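Local coordinates for protein naphthalene dioxygenase large subunit (Rhodococcus sp., PDB 2B1X) that serves as the large subunit of a Rieske-type non-haem iron oxygenase, carrying an Fe2/S2 cluster and a mononuclear iron in separate domains, at residues T220-M224 against G367-D372; T291-H295 against N306-G310; P194-V198 against Y358-I364; D200-G206 against W376-T380; F320-L325 against M337-L341. Residue numbers count along the deposited sequence, not the author numbering.

All five contacts lie in the catalytic domain and all are buried; interactions 2 and 4 each include two partly exposed residues. Interactions 2 and 5 are hairpins of one antiparallel sheet, joined where strands 302-309 and 318-330 pair, and they rest on backbone hydrogen bonds and apolar side chains. Interaction 3 sets strand 188-199, the outermost strand of that sheet within this chain, against the end of helix 348-361 through one buried amide and an indole. Interactions 1 and 4 share helix 369-382: the first uses its opening turn to bring in the ligand Asp372, the second its later turns for a salt bridge and packing. Glu369 ties interaction 1 to Arg324 of interaction 5 and to Gly363 of interaction 3.

Interaction 1 of 5, residues T220-M224 against G367-D372; sequences THRSM and GFEQDD. With FE (Fe (III) ion), chain G.
A facial triad of two histidines and one carboxylate builds this mononuclear iron site: His221 comes from a break between two short helices, Asp372 from the start of helix 369-382, and His216 completes the protein ligands. Thr220 is still helical, its CA 6.5 Å from Asp371 CA and its CG2 3.9 Å from Asp371 CB; its hydroxyl bonds to Tyr110 O of the second subunit. His221 leaves helical angles (phi/psi -108/26) at the N-cap position of helix 222-227. With chi1 m and chi2 -51°, its NE2 reaches FE at 2.1 Å, while Asp372 chelates through OD1 (2.4 Å from FE) and OD2 (2.3 Å from FE); two waters also bind. His221 ND1 donates to another water at 2.8 Å, which lies 2.7 Å from Asp371 OD2, itself salt-bridged to Arg80 of the small subunit. Phe368 CD2 packs over the imidazole, 3.3 Å from His221 CG. Met224, m at all three chi angles, holds CG 3.9 Å above the Phe368 ring centroid; its CE lies 3.5 Å from Phe368 CE1.

Interaction 2 of 5, residues T291-H295 against N306-G310; sequences TAFIH and NFLMG
This is a beta hairpin within the antiparallel sheet of the catalytic domain: strands 293-295 and 306-309 run at 146° with their axes 4.8 Å apart. Asn306 forms the hydrogen-bonded pair with Ile294, Asn306 N to Ile294 O and Ile294 N to Asn306 O both being 2.8 Å. Its side chain (chi1 t) shares a face with Ile294, CB to CB 4.1 Å, and its amide is satisfied by Phe320 O and Arg183. Phe307 is the non-hydrogen-bonded partner of Phe293, CA to CA 4.6 Å. Both are chi1 m on the opposite face, where Phe307 CD2 meets Phe293 CD2 at 3.6 Å with ring planes at 65°; flat aromatics fill this space on the side nearer the iron. Leu308 follows with only a weak bond from its N to Ala292 O at 3.1 Å, since Ala292 (phi/psi -115/-37) is no longer extended: Ala292 and Phe293 form a classic bulge opposite Ile254. Met309 SD lies at the edge of the Phe293 ring, 4.5 Å from Phe293 CE2.

Interaction 3 of 5, residues P194-V198 against Y358-I364; sequences PQRWV and YLRTFGI
Strand 195-198, in the outermost strand of the catalytic-domain sheet within this chain, presents alternate side chains to the end of helix 348-361 and the loop after it. Gln195 and Trp197 point towards that segment, whereas the CA-to-CB bond of Arg196 points away, and its guanidinium pairs with Glu335. The nearest backbones are Gln195 and Gly363, CA to CA 7.1 Å, so side chains span the gap. Gln195 extends in m,t (chi3 -11°), and its OE1 accepts from Ile364 N at 2.8 Å. Its NE2 lies 3.5 Å from Leu359 CD1 and donates at 3.1 Å to a water that in turn lies 2.9 Å from Phe362 O; the same NE2 bonds to Thr65 O of the small subunit. Gly363 has phi/psi 80/-175, angles that call for glycine, and its CA is only 3.0 Å from Gln195 OE1, where a CB would clash. Trp197 (chi1 p, chi2 101°) lays one face of its indole under Ile364, a t,t side chain: Ile364 CG1 is 3.6 Å from the centroid of the five-membered ring, nearly on its normal, and Ile364 CD1 is 3.5 Å from Trp197 CB. A flat indole and an extended isoleucine fit closely in this way. With the carboxamide both accepting from backbone and donating to water and the small subunit, Gln195 satisfies Ile364 N directly and Phe362 O through water, without introducing a charge.

Interaction 4 of 5, residues D200-G206 against W376-T380; sequences DANWKLG and WRSIT
Asp200 and Arg377 form a two-pronged salt bridge: Arg377 NE donates to Asp200 OD1 and Arg377 NH2 to Asp200 OD2, both at 2.9 Å. The partly exposed Asp200 (chi1 p) brings its carboxylate near the helix; Arg377, also p, has a second partner for NH1 in Glu374. A water donates to Asp200 O and to Arg377 O, 2.8 Å from each. Thr380 OG1 donates to Trp376 O at 2.9 Å and accepts from Asn202 N at 3.1 Å. A capping bond, Lys204 N to Asn202 OD1 at 3.2 Å, leads into helix 204-212. The contact joins this loop and helix start to the iron-ligand helix 369-382. Small Ala201 permits a close approach, its CA 4.4 Å from Arg377 CA and its CB 3.6 Å from Trp376 CB. Gly206 CA makes a CH-pi contact, 3.9 Å from the centroid of the six-membered ring of Trp376, whose NE1 bonds to Tyr110 OH of the second subunit, in that subunit's Fe2/S2 pocket. Leu205 (m,t) reaches CD1 to 4.0 Å from Ile379 CB.

Interaction 5 of 5, residues F320-L325 against M337-L341; sequences FLTLRL and MSFFL
On one face of this beta hairpin, Leu321, Leu323 and Leu325 pack beside Phe339, Leu341 and the CB of Met337. Leu323 CG lies 3.9 Å from Leu341 CD1, Leu321 CD2 is 4.0 Å from Leu341 CB, and Leu325 CB is 4.1 Å from Met337 CB; apolar side chains suit this uncharged face. The strands run at 163°, axes 4.7 Å apart, in the antiparallel sheet of the catalytic domain. Leu323 pairs with Phe339 (Phe339 N to Leu323 O 2.8 Å) and Leu325 with Met337 (Leu325 N to Met337 O 2.9 Å). Alternating with these, Thr322 faces Phe340 and Arg324 faces Ser338 as non-hydrogen-bonded pairs on the other face. There Thr322 OG1 donates to Phe339 O at 3.0 Å and accepts from Arg324 NE at 2.9 Å. Arg324 NH2 gives a weak bond to Ser338 OG at 2.9 Å; Ser338 is bonded to Tyr358. With Arg324 NH1 salt-bridged to Glu369, the buried guanidinium is neutralised and held by small hydroxyls on the face opposite the leucines.

Interaction 1 of 5, residues T220-M224 against G367-D372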
# COMPACT_ATOMS: atom_id res chain seq x y z
N THR A 220 16.35 14.50 22.56
CA THR A 220 15.04 14.22 21.95
C THR A 220 13.98 15.22 22.43
O THR A 220 13.11 15.67 21.66
CB THR A 220 14.55 12.78 22.28
OG1 THR A 220 15.45 11.83 21.68
CG2 THR A 220 13.21 12.49 21.57
N HIS A 221 14.04 15.52 23.72
CA HIS A 221 13.05 16.38 24.34
C HIS A 221 13.56 17.78 24.70
O HIS A 221 13.01 18.44 25.60
CB HIS A 221 12.44 15.65 25.54
CG HIS A 221 11.83 14.34 25.17
ND1 HIS A 221 10.93 14.22 24.13
CD2 HIS A 221 12.03 13.09 25.64
CE1 HIS A 221 10.60 12.95 23.98
NE2 HIS A 221 11.26 12.24 24.89
N ARG A 222 14.59 18.22 23.98
CA ARG A 222 15.16 19.53 24.11
C ARG A 222 14.11 20.64 23.98
O ARG A 222 14.17 21.61 24.73
CB ARG A 222 16.26 19.74 23.07
CG ARG A 222 17.02 21.07 23.19
CD ARG A 222 17.60 21.37 24.58
NE ARG A 222 18.00 22.77 24.69
CZ ARG A 222 18.56 23.33 25.76
NH1 ARG A 222 18.79 22.62 26.86
NH2 ARG A 222 18.90 24.61 25.72
N SER A 223 13.17 20.51 23.03
CA SER A 223 12.08 21.48 22.91
C SER A 223 11.30 21.62 24.22
O SER A 223 10.90 22.73 24.58
CB SER A 223 11.11 21.06 21.80
OG SER A 223 10.46 19.85 22.13
N MET A 224 11.07 20.50 24.89
CA MET A 224 10.31 20.49 26.14
C MET A 224 11.13 21.02 27.32
O MET A 224 10.57 21.64 28.23
CB MET A 224 9.72 19.09 26.43
CG MET A 224 8.79 18.54 25.33
SD MET A 224 7.43 19.67 24.92
CE MET A 224 6.18 19.16 26.08
N GLY A 367 3.66 16.21 23.11
CA GLY A 367 4.87 16.94 22.72
C GLY A 367 6.17 16.20 22.96
O GLY A 367 7.19 16.50 22.28
N PHE A 368 6.18 15.23 23.89
CA PHE A 368 7.33 14.34 24.03
C PHE A 368 7.23 13.20 22.99
O PHE A 368 8.11 13.03 22.16
CB PHE A 368 7.39 13.68 25.44
CG PHE A 368 7.85 14.60 26.53
CD1 PHE A 368 7.02 15.61 27.00
CD2 PHE A 368 9.11 14.43 27.12
CE1 PHE A 368 7.46 16.48 28.02
CE2 PHE A 368 9.54 15.27 28.12
CZ PHE A 368 8.71 16.30 28.57
N GLU A 369 6.14 12.42 23.07
CA GLU A 369 6.06 11.16 22.34
C GLU A 369 6.11 11.35 20.81
O GLU A 369 6.62 10.49 20.11
CB GLU A 369 4.84 10.32 22.75
CG GLU A 369 4.88 8.89 22.23
CD GLU A 369 4.54 7.87 23.32
OE1 GLU A 369 3.37 7.89 23.80
OE2 GLU A 369 5.44 7.04 23.67
N GLN A 370 5.61 12.47 20.30
CA GLN A 370 5.67 12.65 18.86
C GLN A 370 7.11 12.65 18.34
O GLN A 370 7.35 12.15 17.24
CB GLN A 370 4.87 13.88 18.40
CG GLN A 370 5.43 15.23 18.83
CD GLN A 370 4.49 16.35 18.42
OE1 GLN A 370 4.80 17.10 17.49
NE2 GLN A 370 3.33 16.44 19.10
N ASP A 371 8.06 13.18 19.11
CA ASP A 371 9.48 13.12 18.71
C ASP A 371 10.11 11.76 18.92
O ASP A 371 10.99 11.35 18.13
CB ASP A 371 10.34 14.14 19.46
CG ASP A 371 10.04 15.58 19.07
OD1 ASP A 371 9.31 15.87 18.07
OD2 ASP A 371 10.51 16.49 19.74
N ASP A 372 9.72 11.07 20.00
CA ASP A 372 10.11 9.68 20.19
C ASP A 372 9.75 8.86 18.96
O ASP A 372 10.59 8.11 18.44
CB ASP A 372 9.46 9.06 21.46
CG ASP A 372 10.03 9.61 22.74
OD1 ASP A 372 11.28 9.61 22.88
OD2 ASP A 372 9.33 10.09 23.67
FE FE G . 11.09 10.13 25.18
O HOH W 1 10.08 16.20 22.40
O HOH W 2 10.62 10.31 27.33
O HOH W 3 10.36 8.01 25.56

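Interaction 2 of 5, residues T291-H295 against N306-G310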
# COMPACT_ATOMS: atom_id res chain seq x y z
N THR A 291 9.92 9.94 44.53
CA THR A 291 9.87 9.71 43.07
C THR A 291 9.30 10.89 42.29
O THR A 291 8.33 11.52 42.74
CB THR A 291 9.02 8.46 42.81
OG1 THR A 291 9.76 7.31 43.26
CG2 THR A 291 8.80 8.23 41.29
N ALA A 292 9.91 11.17 41.14
CA ALA A 292 9.35 12.05 40.11
C ALA A 292 9.04 11.30 38.79
O ALA A 292 8.05 11.60 38.10
CB ALA A 292 10.31 13.20 39.83
N PHE A 293 9.90 10.34 38.43
CA PHE A 293 9.71 9.53 37.22
C PHE A 293 10.00 8.07 37.47
O PHE A 293 11.01 7.73 38.11
CB PHE A 293 10.62 9.98 36.09
CG PHE A 293 10.55 11.43 35.80
CD1 PHE A 293 11.56 12.28 36.23
CD2 PHE A 293 9.47 11.96 35.08
CE1 PHE A 293 11.50 13.64 35.97
CE2 PHE A 293 9.40 13.33 34.84
CZ PHE A 293 10.41 14.16 35.29
N ILE A 294 9.12 7.22 36.95
CA ILE A 294 9.41 5.80 36.86
C ILE A 294 9.14 5.42 35.42
O ILE A 294 8.08 5.73 34.89
CB ILE A 294 8.48 4.97 37.75
CG1 ILE A 294 8.65 5.32 39.22
CG2 ILE A 294 8.72 3.47 37.56
CD1 ILE A 294 7.43 4.86 40.09
N HIS A 295 10.09 4.72 34.83
CA HIS A 295 9.93 4.20 33.47
C HIS A 295 10.46 2.76 33.43
O HIS A 295 11.47 2.47 34.06
CB HIS A 295 10.70 5.08 32.49
CG HIS A 295 12.17 5.17 32.79
ND1 HIS A 295 13.11 4.35 32.21
CD2 HIS A 295 12.85 5.96 33.66
CE1 HIS A 295 14.31 4.64 32.68
NE2 HIS A 295 14.18 5.63 33.55
N ASN A 306 5.37 6.49 34.71
CA ASN A 306 4.67 7.13 35.81
C ASN A 306 5.45 8.40 36.06
O ASN A 306 6.53 8.38 36.69
CB ASN A 306 4.63 6.23 37.06
CG ASN A 306 3.58 6.66 38.11
OD1 ASN A 306 3.40 5.97 39.10
ND2 ASN A 306 2.91 7.79 37.91
N PHE A 307 4.94 9.50 35.51
CA PHE A 307 5.71 10.73 35.39
C PHE A 307 4.98 11.91 36.01
O PHE A 307 3.75 11.97 36.02
CB PHE A 307 5.98 11.09 33.92
CG PHE A 307 6.72 10.04 33.12
CD1 PHE A 307 6.47 9.93 31.76
CD2 PHE A 307 7.67 9.19 33.70
CE1 PHE A 307 7.17 8.96 30.96
CE2 PHE A 307 8.34 8.23 32.91
CZ PHE A 307 8.09 8.13 31.54
N LEU A 308 5.75 12.89 36.46
CA LEU A 308 5.20 14.12 37.07
C LEU A 308 5.47 15.22 36.05
O LEU A 308 6.63 15.51 35.77
CB LEU A 308 5.97 14.41 38.35
CG LEU A 308 5.44 14.99 39.66
CD1 LEU A 308 6.53 15.86 40.28
CD2 LEU A 308 4.12 15.74 39.53
N MET A 309 4.43 15.81 35.46
CA MET A 309 4.60 16.72 34.31
C MET A 309 3.47 17.72 34.18
O MET A 309 2.31 17.42 34.54
CB MET A 309 4.72 15.93 32.99
CG MET A 309 5.83 16.45 32.02
SD MET A 309 7.00 15.16 31.55
CE MET A 309 5.97 13.81 31.53
N GLY A 310 3.81 18.93 33.71
CA GLY A 310 2.83 19.96 33.38
C GLY A 310 1.95 19.60 32.19
O GLY A 310 2.37 18.86 31.28

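Interaction 3 of 5, residues P194-V198 against Y358-I364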
# COMPACT_ATOMS: atom_id res chain seq x y z
N PRO A 194 -7.62 2.69 25.02
CA PRO A 194 -6.28 3.09 24.58
C PRO A 194 -6.34 3.89 23.26
O PRO A 194 -7.23 3.66 22.42
CB PRO A 194 -5.57 1.76 24.39
CG PRO A 194 -6.72 0.78 24.05
CD PRO A 194 -7.85 1.24 24.88
N GLN A 195 -5.45 4.86 23.13
CA GLN A 195 -5.14 5.41 21.80
C GLN A 195 -4.42 4.32 21.06
O GLN A 195 -3.49 3.71 21.60
CB GLN A 195 -4.17 6.59 21.93
CG GLN A 195 -4.67 7.81 22.71
CD GLN A 195 -3.56 8.87 22.85
OE1 GLN A 195 -2.39 8.58 22.55
NE2 GLN A 195 -3.91 10.04 23.32
N ARG A 196 -4.81 4.07 19.81
CA ARG A 196 -4.14 3.10 18.95
C ARG A 196 -3.76 3.72 17.61
O ARG A 196 -4.60 4.27 16.89
CB ARG A 196 -5.05 1.90 18.73
CG ARG A 196 -5.38 1.16 20.06
CD ARG A 196 -6.40 0.06 19.91
NE ARG A 196 -6.06 -0.88 18.83
CZ ARG A 196 -6.78 -1.96 18.48
NH1 ARG A 196 -7.93 -2.24 19.11
NH2 ARG A 196 -6.37 -2.73 17.48
N TRP A 197 -2.48 3.67 17.27
CA TRP A 197 -2.05 4.24 15.99
C TRP A 197 -0.82 3.47 15.53
O TRP A 197 -0.19 2.77 16.36
CB TRP A 197 -1.80 5.76 16.10
CG TRP A 197 -0.51 6.17 16.81
CD1 TRP A 197 0.66 6.59 16.22
CD2 TRP A 197 -0.28 6.23 18.23
NE1 TRP A 197 1.60 6.90 17.19
CE2 TRP A 197 1.06 6.67 18.42
CE3 TRP A 197 -1.05 5.93 19.35
CZ2 TRP A 197 1.62 6.84 19.70
CZ3 TRP A 197 -0.48 6.11 20.64
CH2 TRP A 197 0.83 6.55 20.78
N VAL A 198 -0.47 3.62 14.25
CA VAL A 198 0.61 2.87 13.60
C VAL A 198 1.88 3.71 13.40
O VAL A 198 1.82 4.82 12.89
CB VAL A 198 0.12 2.35 12.24
CG1 VAL A 198 1.27 1.68 11.43
CG2 VAL A 198 -1.05 1.39 12.46
N TYR A 358 -0.81 13.80 31.16
CA TYR A 358 -0.51 12.70 30.24
C TYR A 358 -0.71 13.09 28.76
O TYR A 358 0.14 12.78 27.89
CB TYR A 358 -1.45 11.52 30.54
CG TYR A 358 -1.62 10.54 29.37
CD1 TYR A 358 -0.58 9.64 29.03
CD2 TYR A 358 -2.79 10.51 28.61
CE1 TYR A 358 -0.71 8.77 27.97
CE2 TYR A 358 -2.92 9.59 27.51
CZ TYR A 358 -1.88 8.73 27.22
OH TYR A 358 -2.00 7.82 26.18
N LEU A 359 -1.84 13.75 28.47
CA LEU A 359 -2.31 13.88 27.08
C LEU A 359 -1.41 14.82 26.25
O LEU A 359 -1.16 14.55 25.06
CB LEU A 359 -3.76 14.34 27.04
CG LEU A 359 -4.51 14.32 25.71
CD1 LEU A 359 -4.70 12.91 25.18
CD2 LEU A 359 -5.81 15.05 25.83
N ARG A 360 -0.91 15.89 26.89
CA ARG A 360 -0.13 16.92 26.17
C ARG A 360 1.34 16.56 26.07
O ARG A 360 2.07 17.20 25.29
CB ARG A 360 -0.31 18.31 26.80
CG ARG A 360 -1.61 19.00 26.36
CD ARG A 360 -2.83 18.46 27.11
NE ARG A 360 -4.07 19.23 26.95
CZ ARG A 360 -4.41 20.29 27.69
NH1 ARG A 360 -3.59 20.75 28.64
NH2 ARG A 360 -5.58 20.87 27.46
N THR A 361 1.75 15.51 26.81
CA THR A 361 3.15 15.05 26.83
C THR A 361 3.37 13.74 26.10
O THR A 361 4.27 13.65 25.25
CB THR A 361 3.74 14.97 28.28
OG1 THR A 361 2.98 14.06 29.08
CG2 THR A 361 3.60 16.33 28.99
N PHE A 362 2.52 12.75 26.40
CA PHE A 362 2.64 11.43 25.81
C PHE A 362 1.39 11.05 25.00
O PHE A 362 0.46 11.84 24.88
CB PHE A 362 3.05 10.38 26.88
CG PHE A 362 4.49 10.51 27.29
CD1 PHE A 362 4.88 11.49 28.20
CD2 PHE A 362 5.47 9.72 26.70
CE1 PHE A 362 6.24 11.66 28.53
CE2 PHE A 362 6.85 9.87 27.03
CZ PHE A 362 7.22 10.86 27.94
N GLY A 363 1.38 9.86 24.41
CA GLY A 363 0.32 9.56 23.47
C GLY A 363 0.55 10.15 22.07
O GLY A 363 1.60 10.75 21.78
N ILE A 364 -0.44 9.98 21.20
CA ILE A 364 -0.31 10.25 19.76
C ILE A 364 -0.04 11.73 19.42
O ILE A 364 0.59 12.05 18.41
CB ILE A 364 -1.60 9.74 19.07
CG1 ILE A 364 -1.40 9.53 17.56
CG2 ILE A 364 -2.78 10.69 19.34
CD1 ILE A 364 -2.61 9.04 16.86
O HOH W 4 -1.69 12.20 23.02

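Interaction 4 of 5, residues D200-G206 against W376-T380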
# COMPACT_ATOMS: atom_id res chain seq x y z
N ASP A 200 5.75 3.44 11.72
CA ASP A 200 6.64 2.65 10.89
C ASP A 200 8.02 2.46 11.56
O ASP A 200 9.03 2.95 11.06
CB ASP A 200 6.74 3.25 9.46
CG ASP A 200 6.90 4.79 9.46
OD1 ASP A 200 6.53 5.46 10.46
OD2 ASP A 200 7.39 5.40 8.47
N ALA A 201 8.03 1.77 12.73
CA ALA A 201 9.25 1.44 13.46
C ALA A 201 9.15 0.02 14.01
O ALA A 201 8.04 -0.53 14.20
CB ALA A 201 9.44 2.42 14.64
N ASN A 202 10.29 -0.58 14.33
CA ASN A 202 10.27 -1.87 15.01
C ASN A 202 9.85 -1.67 16.47
O ASN A 202 10.28 -0.68 17.13
CB ASN A 202 11.63 -2.56 14.94
CG ASN A 202 11.57 -4.02 15.39
OD1 ASN A 202 11.95 -4.34 16.50
ND2 ASN A 202 11.07 -4.88 14.54
N TRP A 203 9.00 -2.57 16.98
CA TRP A 203 8.54 -2.50 18.38
C TRP A 203 9.64 -2.40 19.46
O TRP A 203 9.46 -1.75 20.52
CB TRP A 203 7.62 -3.71 18.66
CG TRP A 203 8.32 -5.06 18.74
CD1 TRP A 203 8.59 -5.93 17.70
CD2 TRP A 203 8.86 -5.66 19.90
NE1 TRP A 203 9.25 -7.04 18.17
CE2 TRP A 203 9.44 -6.90 19.52
CE3 TRP A 203 8.96 -5.27 21.25
CZ2 TRP A 203 10.06 -7.76 20.44
CZ3 TRP A 203 9.56 -6.12 22.15
CH2 TRP A 203 10.11 -7.35 21.74
N LYS A 204 10.77 -3.06 19.22
CA LYS A 204 11.85 -3.14 20.21
C LYS A 204 12.43 -1.79 20.55
O LYS A 204 12.98 -1.60 21.64
CB LYS A 204 13.00 -4.08 19.74
CG LYS A 204 12.67 -5.59 19.82
CD LYS A 204 13.85 -6.52 19.34
CE LYS A 204 14.23 -6.27 17.88
NZ LYS A 204 13.05 -6.69 16.95
N LEU A 205 12.31 -0.82 19.65
CA LEU A 205 12.86 0.50 19.90
C LEU A 205 12.09 1.25 20.99
O LEU A 205 12.69 2.03 21.73
CB LEU A 205 12.92 1.32 18.60
CG LEU A 205 13.79 0.77 17.44
CD1 LEU A 205 13.61 1.58 16.16
CD2 LEU A 205 15.26 0.86 17.89
N GLY A 206 10.75 1.05 21.04
CA GLY A 206 9.94 1.54 22.15
C GLY A 206 10.30 0.83 23.45
O GLY A 206 10.50 1.44 24.49
N TRP A 376 12.30 6.69 16.27
CA TRP A 376 12.23 5.24 16.07
C TRP A 376 12.00 4.92 14.62
O TRP A 376 12.56 3.97 14.14
CB TRP A 376 11.19 4.53 16.97
CG TRP A 376 11.40 4.89 18.45
CD1 TRP A 376 12.60 5.14 19.06
CD2 TRP A 376 10.40 5.00 19.48
NE1 TRP A 376 12.40 5.46 20.38
CE2 TRP A 376 11.06 5.36 20.68
CE3 TRP A 376 9.00 4.83 19.52
CZ2 TRP A 376 10.40 5.54 21.89
CZ3 TRP A 376 8.33 5.06 20.73
CH2 TRP A 376 9.02 5.38 21.89
N ARG A 377 11.16 5.69 13.92
CA ARG A 377 10.94 5.40 12.50
C ARG A 377 12.18 5.67 11.65
O ARG A 377 12.48 4.93 10.69
CB ARG A 377 9.71 6.14 11.94
CG ARG A 377 9.83 7.68 11.90
CD ARG A 377 8.44 8.36 11.78
NE ARG A 377 7.85 7.99 10.50
CZ ARG A 377 8.03 8.68 9.37
NH1 ARG A 377 8.75 9.81 9.35
NH2 ARG A 377 7.47 8.24 8.24
N SER A 378 12.91 6.72 12.02
CA SER A 378 14.17 7.03 11.36
C SER A 378 15.23 5.90 11.50
O SER A 378 15.84 5.51 10.50
CB SER A 378 14.74 8.35 11.90
OG SER A 378 16.07 8.56 11.46
N ILE A 379 15.46 5.44 12.75
CA ILE A 379 16.40 4.33 13.01
C ILE A 379 15.98 3.12 12.19
O ILE A 379 16.81 2.49 11.49
CB ILE A 379 16.33 3.92 14.49
CG1 ILE A 379 16.79 5.04 15.40
CG2 ILE A 379 17.17 2.64 14.75
CD1 ILE A 379 16.54 4.71 16.87
N THR A 380 14.68 2.81 12.23
CA THR A 380 14.16 1.60 11.56
C THR A 380 14.46 1.63 10.07
O THR A 380 14.87 0.64 9.52
CB THR A 380 12.63 1.52 11.82
OG1 THR A 380 12.45 1.26 13.21
CG2 THR A 380 12.03 0.28 11.13
O HOH W 5 10.76 3.63 8.92

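Interaction 5 of 5, residues F320-L325 against M337-L341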
# COMPACT_ATOMS: atom_id res chain seq x y z
N PHE A 320 1.02 11.28 36.37
CA PHE A 320 0.13 10.44 35.57
C PHE A 320 0.79 9.10 35.37
O PHE A 320 2.02 9.00 35.45
CB PHE A 320 -0.21 11.11 34.24
CG PHE A 320 0.99 11.29 33.31
CD1 PHE A 320 1.40 10.26 32.45
CD2 PHE A 320 1.65 12.50 33.26
CE1 PHE A 320 2.46 10.44 31.57
CE2 PHE A 320 2.73 12.70 32.40
CZ PHE A 320 3.13 11.66 31.55
N LEU A 321 -0.03 8.08 35.16
CA LEU A 321 0.43 6.74 34.84
C LEU A 321 -0.04 6.35 33.45
O LEU A 321 -1.23 6.48 33.13
CB LEU A 321 -0.09 5.73 35.89
CG LEU A 321 0.22 4.25 35.57
CD1 LEU A 321 1.75 4.01 35.59
CD2 LEU A 321 -0.52 3.31 36.54
N THR A 322 0.88 5.86 32.62
CA THR A 322 0.51 5.27 31.36
C THR A 322 1.17 3.90 31.21
O THR A 322 2.34 3.72 31.59
CB THR A 322 0.89 6.22 30.15
OG1 THR A 322 0.80 5.48 28.93
CG2 THR A 322 2.35 6.61 30.18
N LEU A 323 0.41 2.94 30.69
CA LEU A 323 0.92 1.65 30.25
C LEU A 323 0.77 1.65 28.74
O LEU A 323 -0.20 2.17 28.21
CB LEU A 323 0.07 0.50 30.81
CG LEU A 323 -0.05 0.19 32.31
CD1 LEU A 323 -0.31 -1.30 32.58
CD2 LEU A 323 1.07 0.78 33.22
N ARG A 324 1.71 1.06 28.02
CA ARG A 324 1.57 1.01 26.57
C ARG A 324 2.12 -0.31 26.03
O ARG A 324 3.09 -0.84 26.57
CB ARG A 324 2.29 2.22 25.93
CG ARG A 324 3.71 2.47 26.48
CD ARG A 324 3.78 3.53 27.61
NE ARG A 324 2.95 4.67 27.23
CZ ARG A 324 3.29 5.56 26.30
NH1 ARG A 324 4.50 5.50 25.72
NH2 ARG A 324 2.43 6.53 25.99
N LEU A 325 1.47 -0.82 24.98
CA LEU A 325 1.96 -1.91 24.16
C LEU A 325 2.67 -1.42 22.91
O LEU A 325 2.19 -0.53 22.18
CB LEU A 325 0.81 -2.81 23.74
CG LEU A 325 0.25 -3.70 24.88
CD1 LEU A 325 -1.13 -4.23 24.52
CD2 LEU A 325 1.25 -4.86 25.20
N MET A 337 -0.44 0.91 21.52
CA MET A 337 -1.70 1.02 22.31
C MET A 337 -1.34 1.71 23.61
O MET A 337 -0.72 1.08 24.48
CB MET A 337 -2.32 -0.36 22.57
CG MET A 337 -2.37 -1.21 21.25
SD MET A 337 -3.56 -2.55 21.33
CE MET A 337 -3.18 -3.44 19.77
N SER A 338 -1.76 2.97 23.78
CA SER A 338 -1.37 3.76 24.94
C SER A 338 -2.55 3.99 25.89
O SER A 338 -3.55 4.60 25.51
CB SER A 338 -0.77 5.10 24.52
OG SER A 338 -0.38 5.81 25.69
N PHE A 339 -2.44 3.45 27.09
CA PHE A 339 -3.51 3.50 28.09
C PHE A 339 -3.19 4.56 29.13
O PHE A 339 -2.04 4.69 29.55
CB PHE A 339 -3.60 2.14 28.81
CG PHE A 339 -3.90 0.96 27.91
CD1 PHE A 339 -2.89 0.33 27.18
CD2 PHE A 339 -5.20 0.42 27.87
CE1 PHE A 339 -3.16 -0.81 26.37
CE2 PHE A 339 -5.49 -0.71 27.11
CZ PHE A 339 -4.48 -1.33 26.33
N PHE A 340 -4.19 5.32 29.54
CA PHE A 340 -4.06 6.21 30.70
C PHE A 340 -4.79 5.59 31.87
O PHE A 340 -5.94 5.15 31.73
CB PHE A 340 -4.63 7.60 30.38
CG PHE A 340 -4.81 8.48 31.61
CD1 PHE A 340 -3.71 9.10 32.20
CD2 PHE A 340 -6.06 8.66 32.17
CE1 PHE A 340 -3.85 9.90 33.34
CE2 PHE A 340 -6.23 9.47 33.33
CZ PHE A 340 -5.11 10.09 33.91
N LEU A 341 -4.13 5.54 33.04
CA LEU A 341 -4.74 4.94 34.23
C LEU A 341 -4.69 5.90 35.40
O LEU A 341 -3.79 6.72 35.48
CB LEU A 341 -4.05 3.64 34.62
CG LEU A 341 -4.13 2.46 33.62
CD1 LEU A 341 -3.08 2.57 32.60
CD2 LEU A 341 -4.00 1.12 34.37
O HOH W 6 -2.75 8.97 36.69